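Local coordinates for SH2 domain-containing protein 3C (Homo sapiens, PDB 3T6G), which acts as an adapter in cell adhesion and migration signalling, with a Cdc25-homology domain whose closed form cannot perform canonical exchange but is required to bind BCAR1, at residues Asp98-Phe103 and Leu212-Glu217; Gly119-Arg124 and Leu163-Val168. The protein carries 2 engineered substitutions. One frame throughout, in Å; residues are numbered along the deposited sequence.

Interaction 1: Asp98-Phe103 and Leu212-Glu217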
ATOM      1  N   ASP A  98      -8.758  -0.269  -2.208  1.00 58.23           N
ATOM      2  CA  ASP A  98      -9.316   0.693  -1.253  1.00 55.34           C
ATOM      3  C   ASP A  98      -8.228   1.496  -0.551  1.00 59.53           C
ATOM      4  O   ASP A  98      -8.354   2.709  -0.388  1.00 60.39           O
ATOM      5  CB  ASP A  98     -10.168   0.005  -0.181  1.00 40.67           C
ATOM      6  CG  ASP A  98     -11.489  -0.450  -0.707  1.00 53.89           C
ATOM      7  OD1 ASP A  98     -11.915   0.087  -1.761  1.00 58.98           O
ATOM      8  OD2 ASP A  98     -12.099  -1.342  -0.068  1.00 59.22           O
ATOM      9  N   LEU A  99      -7.183   0.812  -0.100  1.00 50.69           N
ATOM     10  CA  LEU A  99      -6.069   1.504   0.509  1.00 53.57           C
ATOM     11  C   LEU A  99      -5.398   2.447  -0.488  1.00 60.87           C
ATOM     12  O   LEU A  99      -4.812   3.432  -0.084  1.00 60.17           O
ATOM     13  CB  LEU A  99      -5.037   0.540   1.085  1.00 48.72           C
ATOM     14  CG  LEU A  99      -5.379  -0.221   2.360  1.00 53.66           C
ATOM     15  CD1 LEU A  99      -4.234  -1.198   2.682  1.00 53.02           C
ATOM     16  CD2 LEU A  99      -5.589   0.742   3.512  1.00 53.75           C
ATOM     17  N   LEU A 100      -5.467   2.147  -1.782  1.00 67.07           N
ATOM     18  CA  LEU A 100      -4.848   3.035  -2.763  1.00 61.99           C
ATOM     19  C   LEU A 100      -5.711   4.290  -2.972  1.00 66.43           C
ATOM     20  O   LEU A 100      -5.174   5.398  -3.128  1.00 74.29           O
ATOM     21  CB  LEU A 100      -4.557   2.328  -4.100  1.00 54.07           C
ATOM     22  CG  LEU A 100      -3.353   1.367  -4.186  1.00 58.19           C
ATOM     23  CD1 LEU A 100      -3.426   0.493  -5.441  1.00 57.71           C
ATOM     24  CD2 LEU A 100      -2.023   2.080  -4.138  1.00 51.96           C
ATOM     25  N   GLU A 101      -7.035   4.133  -2.975  1.00 59.27           N
ATOM     26  CA  GLU A 101      -7.912   5.299  -3.063  1.00 64.00           C
ATOM     27  C   GLU A 101      -7.684   6.165  -1.842  1.00 62.81           C
ATOM     28  O   GLU A 101      -7.598   7.389  -1.942  1.00 61.80           O
ATOM     29  CB  GLU A 101      -9.388   4.916  -3.128  1.00 65.59           C
ATOM     30  CG  GLU A 101     -10.328   6.131  -3.179  1.00 66.96           C
ATOM     31  CD  GLU A 101     -10.420   6.765  -4.565  1.00 76.12           C
ATOM     32  OE1 GLU A 101     -10.364   6.012  -5.557  1.00 85.37           O
ATOM     33  OE2 GLU A 101     -10.552   8.006  -4.673  1.00 68.16           O
ATOM     34  N   ARG A 102      -7.559   5.515  -0.692  1.00 57.77           N
ATOM     35  CA  ARG A 102      -7.436   6.249   0.551  1.00 64.52           C
ATOM     36  C   ARG A 102      -6.191   7.113   0.503  1.00 65.96           C
ATOM     37  O   ARG A 102      -6.254   8.327   0.715  1.00 64.89           O
ATOM     38  CB  ARG A 102      -7.383   5.320   1.772  1.00 60.02           C
ATOM     39  CG  ARG A 102      -7.607   6.078   3.097  1.00 55.55           C
ATOM     40  CD  ARG A 102      -7.601   5.179   4.333  1.00 55.17           C
ATOM     41  NE  ARG A 102      -7.327   5.941   5.545  1.00 55.66           N
ATOM     42  CZ  ARG A 102      -8.143   6.873   6.046  1.00 56.96           C
ATOM     43  NH1 ARG A 102      -9.300   7.170   5.453  1.00 49.57           N
ATOM     44  NH2 ARG A 102      -7.809   7.511   7.152  1.00 58.54           N
ATOM     45  N   PHE A 103      -5.067   6.455   0.240  1.00 61.73           N
ATOM     46  CA  PHE A 103      -3.761   7.088   0.122  1.00 60.24           C
ATOM     47  C   PHE A 103      -3.769   8.320  -0.805  1.00 68.45           C
ATOM     48  O   PHE A 103      -3.541   9.456  -0.348  1.00 62.26           O
ATOM     49  CB  PHE A 103      -2.758   6.055  -0.375  1.00 53.67           C
ATOM     50  CG  PHE A 103      -1.324   6.502  -0.310  1.00 58.49           C
ATOM     51  CD1 PHE A 103      -0.568   6.295   0.837  1.00 52.67           C
ATOM     52  CD2 PHE A 103      -0.718   7.092  -1.408  1.00 53.71           C
ATOM     53  CE1 PHE A 103       0.757   6.681   0.892  1.00 55.25           C
ATOM     54  CE2 PHE A 103       0.619   7.477  -1.357  1.00 47.76           C
ATOM     55  CZ  PHE A 103       1.356   7.268  -0.207  1.00 51.20           C
ATOM     56  N   LEU A 212       4.551  -2.707  -1.954  1.00 62.18           N
ATOM     57  CA  LEU A 212       3.853  -3.979  -2.171  1.00 59.29           C
ATOM     58  C   LEU A 212       2.501  -3.866  -2.904  1.00 63.86           C
ATOM     59  O   LEU A 212       2.299  -4.476  -3.944  1.00 66.82           O
ATOM     60  CB  LEU A 212       3.618  -4.677  -0.844  1.00 57.54           C
ATOM     61  CG  LEU A 212       2.694  -5.896  -0.926  1.00 70.29           C
ATOM     62  CD1 LEU A 212       3.379  -7.038  -1.709  1.00 75.56           C
ATOM     63  CD2 LEU A 212       2.303  -6.367   0.465  1.00 60.32           C
ATOM     64  N   ILE A 213       1.556  -3.108  -2.371  1.00 58.54           N
ATOM     65  CA  ILE A 213       0.242  -3.114  -2.991  1.00 55.96           C
ATOM     66  C   ILE A 213       0.255  -2.510  -4.381  1.00 65.26           C
ATOM     67  O   ILE A 213      -0.632  -2.762  -5.192  1.00 77.70           O
ATOM     68  CB  ILE A 213      -0.846  -2.462  -2.123  1.00 56.61           C
ATOM     69  CG1 ILE A 213      -0.519  -0.998  -1.813  1.00 60.55           C
ATOM     70  CG2 ILE A 213      -1.057  -3.258  -0.838  1.00 49.46           C
ATOM     71  CD1 ILE A 213      -1.618  -0.331  -0.996  1.00 51.55           C
ATOM     72  N   THR A 214       1.268  -1.717  -4.670  1.00 69.69           N
ATOM     73  CA  THR A 214       1.369  -1.139  -5.999  1.00 79.25           C
ATOM     74  C   THR A 214       1.910  -2.174  -7.003  1.00 83.18           C
ATOM     75  O   THR A 214       1.387  -2.318  -8.109  1.00 84.87           O
ATOM     76  CB  THR A 214       2.215   0.120  -5.964  1.00 83.22           C
ATOM     77  OG1 THR A 214       1.824   0.891  -4.823  1.00 77.58           O
ATOM     78  CG2 THR A 214       1.982   0.945  -7.214  1.00 88.25           C
ATOM     79  N   LEU A 215       2.950  -2.897  -6.596  1.00 76.31           N
ATOM     80  CA  LEU A 215       3.414  -4.056  -7.328  1.00 74.27           C
ATOM     81  C   LEU A 215       2.229  -4.972  -7.677  1.00 85.68           C
ATOM     82  O   LEU A 215       1.839  -5.080  -8.842  1.00 92.38           O
ATOM     83  CB  LEU A 215       4.435  -4.815  -6.483  1.00 73.54           C
ATOM     84  CG  LEU A 215       5.918  -4.643  -6.810  1.00 76.59           C
ATOM     85  CD1 LEU A 215       6.128  -3.417  -7.626  1.00 69.44           C
ATOM     86  CD2 LEU A 215       6.767  -4.603  -5.553  1.00 75.22           C
ATOM     87  N   LEU A 216       1.639  -5.609  -6.668  1.00 80.65           N
ATOM     88  CA  LEU A 216       0.609  -6.615  -6.911  1.00 68.70           C
ATOM     89  C   LEU A 216      -0.564  -6.111  -7.739  1.00 77.42           C
ATOM     90  O   LEU A 216      -1.413  -6.895  -8.148  1.00 88.09           O
ATOM     91  CB  LEU A 216       0.070  -7.196  -5.613  1.00 58.69           C
ATOM     92  CG  LEU A 216       1.007  -7.468  -4.435  1.00 63.94           C
ATOM     93  CD1 LEU A 216       0.303  -8.347  -3.393  1.00 58.56           C
ATOM     94  CD2 LEU A 216       2.280  -8.108  -4.900  1.00 63.30           C
ATOM     95  N   GLU A 217      -0.626  -4.811  -7.978  1.00 75.01           N
ATOM     96  CA  GLU A 217      -1.670  -4.284  -8.839  1.00 80.38           C
ATOM     97  C   GLU A 217      -1.097  -3.832 -10.177  1.00 90.25           C
ATOM     98  O   GLU A 217      -0.619  -2.701 -10.328  1.00 94.14           O
ATOM     99  CB  GLU A 217      -2.433  -3.157  -8.144  1.00 76.13           C
ATOM    100  CG  GLU A 217      -3.212  -3.643  -6.939  1.00 78.30           C
ATOM    101  CD  GLU A 217      -4.236  -4.700  -7.304  1.00 78.34           C
ATOM    102  OE1 GLU A 217      -4.906  -4.515  -8.343  1.00 79.14           O
ATOM    103  OE2 GLU A 217      -4.370  -5.708  -6.564  1.00 74.84           O
TER
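Leu100 and Ile213 carry this contact, their side chains running alongside each other but pointing opposite ways. Ile213 CD1 is the meeting point. It lies 4.0 Å from Leu100 CD2 and equally near Leu100 CG. The same methyl also reaches Leu99 CB, at 4.1 Å. Ile213 CG1 sits between the backbone N and the carbonyl carbon (chi1 60°). The chain then runs on extended, with CD1 anti to CA (chi2 178°), and this carries the methyl across to helix 93-115. Ile213 and Leu99 are buried, and Leu99 also packs on Val64, Leu87 and Phe146.

Leu100 spans this buried part and a thinner, more open one. There Thr214 is exposed and makes a single touch, OG1 lying 4.1 Å from Leu100 CD2. That hydroxyl is hydrogen-bonded to Leu210 O in its own helix. At the other methyl of Leu100, Glu217 offers its aliphatic part, CG lying 4.4 Å from CD1. Its carboxylate forms salt bridges with Arg93 and Arg96, from the same helix as Leu100.

The contact joins helix 93-115 to the short helix 210-215 within the Cdc25-homology domain. Nearby, Leu216 packs on an apolar side chain of another protein's chain. The two segments share no hydrogen bond and bury about 192 Å². Their chemistry implies a small apolar join, with the polar groups at its margin satisfied by neighbours and not across it.

Interaction 2: Gly119-Arg124 and Leu163-Val168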
ATOM      1  N   GLY A 119      -4.373  33.358   2.476  1.00 82.02           N
ATOM      2  CA  GLY A 119      -4.097  34.585   3.195  1.00 82.04           C
ATOM      3  C   GLY A 119      -2.818  35.215   2.695  1.00 85.01           C
ATOM      4  O   GLY A 119      -2.784  36.395   2.326  1.00 83.15           O
ATOM      5  N   SER A 120      -1.762  34.412   2.667  1.00 79.85           N
ATOM      6  CA  SER A 120      -0.458  34.895   2.249  1.00 75.09           C
ATOM      7  C   SER A 120       0.530  33.751   2.310  1.00 70.31           C
ATOM      8  O   SER A 120       0.284  32.751   2.972  1.00 79.66           O
ATOM      9  CB  SER A 120       0.007  36.036   3.158  1.00 69.94           C
ATOM     10  OG  SER A 120       0.239  35.583   4.482  1.00 69.15           O
ATOM     11  N   ALA A 121       1.648  33.896   1.617  1.00 62.74           N
ATOM     12  CA  ALA A 121       2.677  32.876   1.639  1.00 64.12           C
ATOM     13  C   ALA A 121       3.073  32.634   3.084  1.00 66.40           C
ATOM     14  O   ALA A 121       3.468  31.534   3.458  1.00 76.41           O
ATOM     15  CB  ALA A 121       3.876  33.310   0.807  1.00 67.17           C
ATOM     16  N   GLU A 122       2.950  33.664   3.906  1.00 71.27           N
ATOM     17  CA  GLU A 122       3.359  33.565   5.309  1.00 73.93           C
ATOM     18  C   GLU A 122       2.449  32.667   6.178  1.00 71.60           C
ATOM     19  O   GLU A 122       2.944  31.877   6.984  1.00 63.99           O
ATOM     20  CB  GLU A 122       3.459  34.956   5.899  1.00 68.47           C
ATOM     21  CG  GLU A 122       4.331  35.058   7.120  1.00 79.03           C
ATOM     22  CD  GLU A 122       4.526  36.507   7.543  1.00 85.04           C
ATOM     23  OE1 GLU A 122       3.695  36.983   8.354  1.00 80.70           O
ATOM     24  OE2 GLU A 122       5.487  37.156   7.042  1.00 80.54           O
ATOM     25  N   GLU A 123       1.130  32.796   6.026  1.00 68.27           N
ATOM     26  CA  GLU A 123       0.198  31.853   6.662  1.00 76.50           C
ATOM     27  C   GLU A 123       0.359  30.448   6.110  1.00 70.94           C
ATOM     28  O   GLU A 123       0.412  29.471   6.871  1.00 71.99           O
ATOM     29  CB  GLU A 123      -1.254  32.264   6.431  1.00 87.07           C
ATOM     30  CG  GLU A 123      -1.725  33.437   7.251  1.00 96.25           C
ATOM     31  CD  GLU A 123      -3.125  33.854   6.862  1.00100.60           C
ATOM     32  OE1 GLU A 123      -3.999  32.952   6.733  1.00 88.54           O
ATOM     33  OE2 GLU A 123      -3.333  35.081   6.664  1.00101.06           O
ATOM     34  N   ARG A 124       0.390  30.356   4.778  1.00 58.97           N
ATOM     35  CA  ARG A 124       0.624  29.095   4.097  1.00 56.74           C
ATOM     36  C   ARG A 124       1.878  28.377   4.598  1.00 64.25           C
ATOM     37  O   ARG A 124       1.835  27.172   4.848  1.00 75.18           O
ATOM     38  CB  ARG A 124       0.737  29.323   2.610  1.00 68.11           C
ATOM     39  CG  ARG A 124      -0.537  29.098   1.865  1.00 70.28           C
ATOM     40  CD  ARG A 124      -0.196  28.535   0.509  1.00 64.97           C
ATOM     41  NE  ARG A 124       0.780  29.382  -0.148  1.00 61.74           N
ATOM     42  CZ  ARG A 124       0.513  30.618  -0.556  1.00 67.73           C
ATOM     43  NH1 ARG A 124      -0.700  31.122  -0.368  1.00 60.81           N
ATOM     44  NH2 ARG A 124       1.452  31.340  -1.163  1.00 75.59           N
ATOM     45  N   LEU A 163       5.518  26.104  -4.748  1.00 71.54           N
ATOM     46  CA  LEU A 163       5.116  27.336  -4.078  1.00 67.50           C
ATOM     47  C   LEU A 163       6.359  27.973  -3.451  1.00 71.96           C
ATOM     48  O   LEU A 163       6.611  27.853  -2.242  1.00 65.72           O
ATOM     49  CB  LEU A 163       4.044  27.053  -3.048  1.00 58.34           C
ATOM     50  CG  LEU A 163       2.783  26.384  -3.594  1.00 57.52           C
ATOM     51  CD1 LEU A 163       1.909  25.930  -2.433  1.00 62.37           C
ATOM     52  CD2 LEU A 163       1.995  27.290  -4.535  1.00 49.48           C
ATOM     53  N   GLU A 164       7.149  28.628  -4.302  1.00 66.52           N
ATOM     54  CA  GLU A 164       8.478  29.048  -3.919  1.00 63.12           C
ATOM     55  C   GLU A 164       8.435  30.044  -2.777  1.00 74.79           C
ATOM     56  O   GLU A 164       9.219  29.947  -1.828  1.00 80.85           O
ATOM     57  CB  GLU A 164       9.204  29.653  -5.106  1.00 72.27           C
ATOM     58  CG  GLU A 164      10.701  29.769  -4.879  1.00 77.04           C
ATOM     59  CD  GLU A 164      11.374  30.526  -5.979  1.00 85.21           C
ATOM     60  OE1 GLU A 164      12.589  30.796  -5.860  1.00 93.32           O
ATOM     61  OE2 GLU A 164      10.676  30.859  -6.961  1.00 90.47           O
ATOM     62  N   GLN A 165       7.524  31.010  -2.876  1.00 75.17           N
ATOM     63  CA  GLN A 165       7.333  31.977  -1.807  1.00 75.91           C
ATOM     64  C   GLN A 165       7.091  31.248  -0.498  1.00 74.09           C
ATOM     65  O   GLN A 165       7.692  31.599   0.519  1.00 72.11           O
ATOM     66  CB  GLN A 165       6.161  32.923  -2.098  1.00 80.30           C
ATOM     67  CG  GLN A 165       6.434  33.984  -3.174  1.00 82.90           C
ATOM     68  CD  GLN A 165       5.332  35.037  -3.241  1.00 80.39           C
ATOM     69  OE1 GLN A 165       4.973  35.643  -2.230  1.00 90.06           O
ATOM     70  NE2 GLN A 165       4.777  35.241  -4.429  1.00 69.44           N
ATOM     71  N   THR A 166       6.222  30.228  -0.530  1.00 63.93           N
ATOM     72  CA  THR A 166       5.890  29.460   0.675  1.00 58.60           C
ATOM     73  C   THR A 166       7.106  28.707   1.235  1.00 61.64           C
ATOM     74  O   THR A 166       7.379  28.766   2.434  1.00 62.22           O
ATOM     75  CB  THR A 166       4.724  28.466   0.427  1.00 67.53           C
ATOM     76  OG1 THR A 166       3.641  29.136  -0.237  1.00 67.73           O
ATOM     77  CG2 THR A 166       4.228  27.879   1.737  1.00 59.15           C
ATOM     78  N   TRP A 167       7.846  28.014   0.369  1.00 63.78           N
ATOM     79  CA  TRP A 167       9.049  27.289   0.808  1.00 68.46           C
ATOM     80  C   TRP A 167      10.185  28.186   1.321  1.00 73.96           C
ATOM     81  O   TRP A 167      10.806  27.881   2.346  1.00 73.44           O
ATOM     82  CB  TRP A 167       9.559  26.334  -0.281  1.00 58.81           C
ATOM     83  CG  TRP A 167       8.618  25.251  -0.479  1.00 58.55           C
ATOM     84  CD1 TRP A 167       7.607  25.201  -1.390  1.00 60.28           C
ATOM     85  CD2 TRP A 167       8.528  24.052   0.298  1.00 58.46           C
ATOM     86  NE1 TRP A 167       6.900  24.033  -1.238  1.00 61.45           N
ATOM     87  CE2 TRP A 167       7.445  23.307  -0.203  1.00 54.56           C
ATOM     88  CE3 TRP A 167       9.264  23.531   1.373  1.00 61.50           C
ATOM     89  CZ2 TRP A 167       7.073  22.066   0.325  1.00 53.78           C
ATOM     90  CZ3 TRP A 167       8.902  22.301   1.896  1.00 63.29           C
ATOM     91  CH2 TRP A 167       7.815  21.577   1.371  1.00 54.40           C
ATOM     92  N   VAL A 168      10.464  29.276   0.610  1.00 72.46           N
ATOM     93  CA  VAL A 168      11.464  30.232   1.079  1.00 73.74           C
ATOM     94  C   VAL A 168      11.090  30.716   2.482  1.00 73.50           C
ATOM     95  O   VAL A 168      11.902  30.678   3.408  1.00 70.36           O
ATOM     96  CB  VAL A 168      11.578  31.453   0.152  1.00 76.57           C
ATOM     97  CG1 VAL A 168      12.254  32.596   0.888  1.00 84.95           C
ATOM     98  CG2 VAL A 168      12.330  31.103  -1.132  1.00 74.81           C
TER
HETATM   99  O   HOH W   1       2.566  36.558  -0.184  1.00101.10           O
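Thr166 chi1 of -48° sets OG1 trans to the carbonyl carbon, facing helix 121-140, while kinks at chi2 and chi3 fold the Arg124 chain back and bring its NE to that oxygen. The two side chains run nearly perpendicular and meet at the hydroxyl. Arg124 NE donates to Thr166 OG1 at 2.9 Å, with an N-H...O angle of 153°. The oxygen lies at the guanidinium edge, 13° out of its plane. Arg124 NH2 is 3.2 Å from the same OG1. Ala121 CA and Ser120 O lie over one face of the guanidinium, both displaced toward its rim. Thr166 CG2 packs against Arg124 CB at 3.9 Å.

Beside this, Ala121 CB touches Gln165 CB at 3.7 Å. The backbones are close here, with the CA atoms of Ala121 and Thr166 4.8 Å apart. At the exposed margin a water accepts weakly from Ala121 N and donates to Gln165 OE1.

Glu315, outside both segments, completes the buried polar site. It forms a salt bridge with Arg124 NH2 and hydrogen bonds with Thr166 OG1 and Gln165 N. An alanine at Arg124 would probably leave Glu315 without its ionic mate here and Thr166 OG1 without the NE donor.

The contact joins the first turns of helices 121-140 and 164-173 to the residues after helix 296-314. Its chemistry implies that the arginine charge is probably balanced by Glu315, with the threonine hydroxyl bonded to both.

From the N terminus, the chain reaches residues 98-103 on helix 93-115 first. The next helix, 121-140, opens with one side of interaction 2. The chain returns to 163-168 after a mainly helical excursion of 38 residues, closing the inner loop. Interaction 1 closes later, at 212-217, around a loop of 108 residues that wholly encloses interaction 2. The two contacts nest and do not cross. Their centres are 32 Å apart, on opposite sides of the chain's centre, and their nearest atoms are about 16 Å apart. Interaction 1 ties helix 93-115 to helix 210-215. Interaction 2 ties the starts of helices 121-140 and 164-173, near Glu315 after helix 296-314.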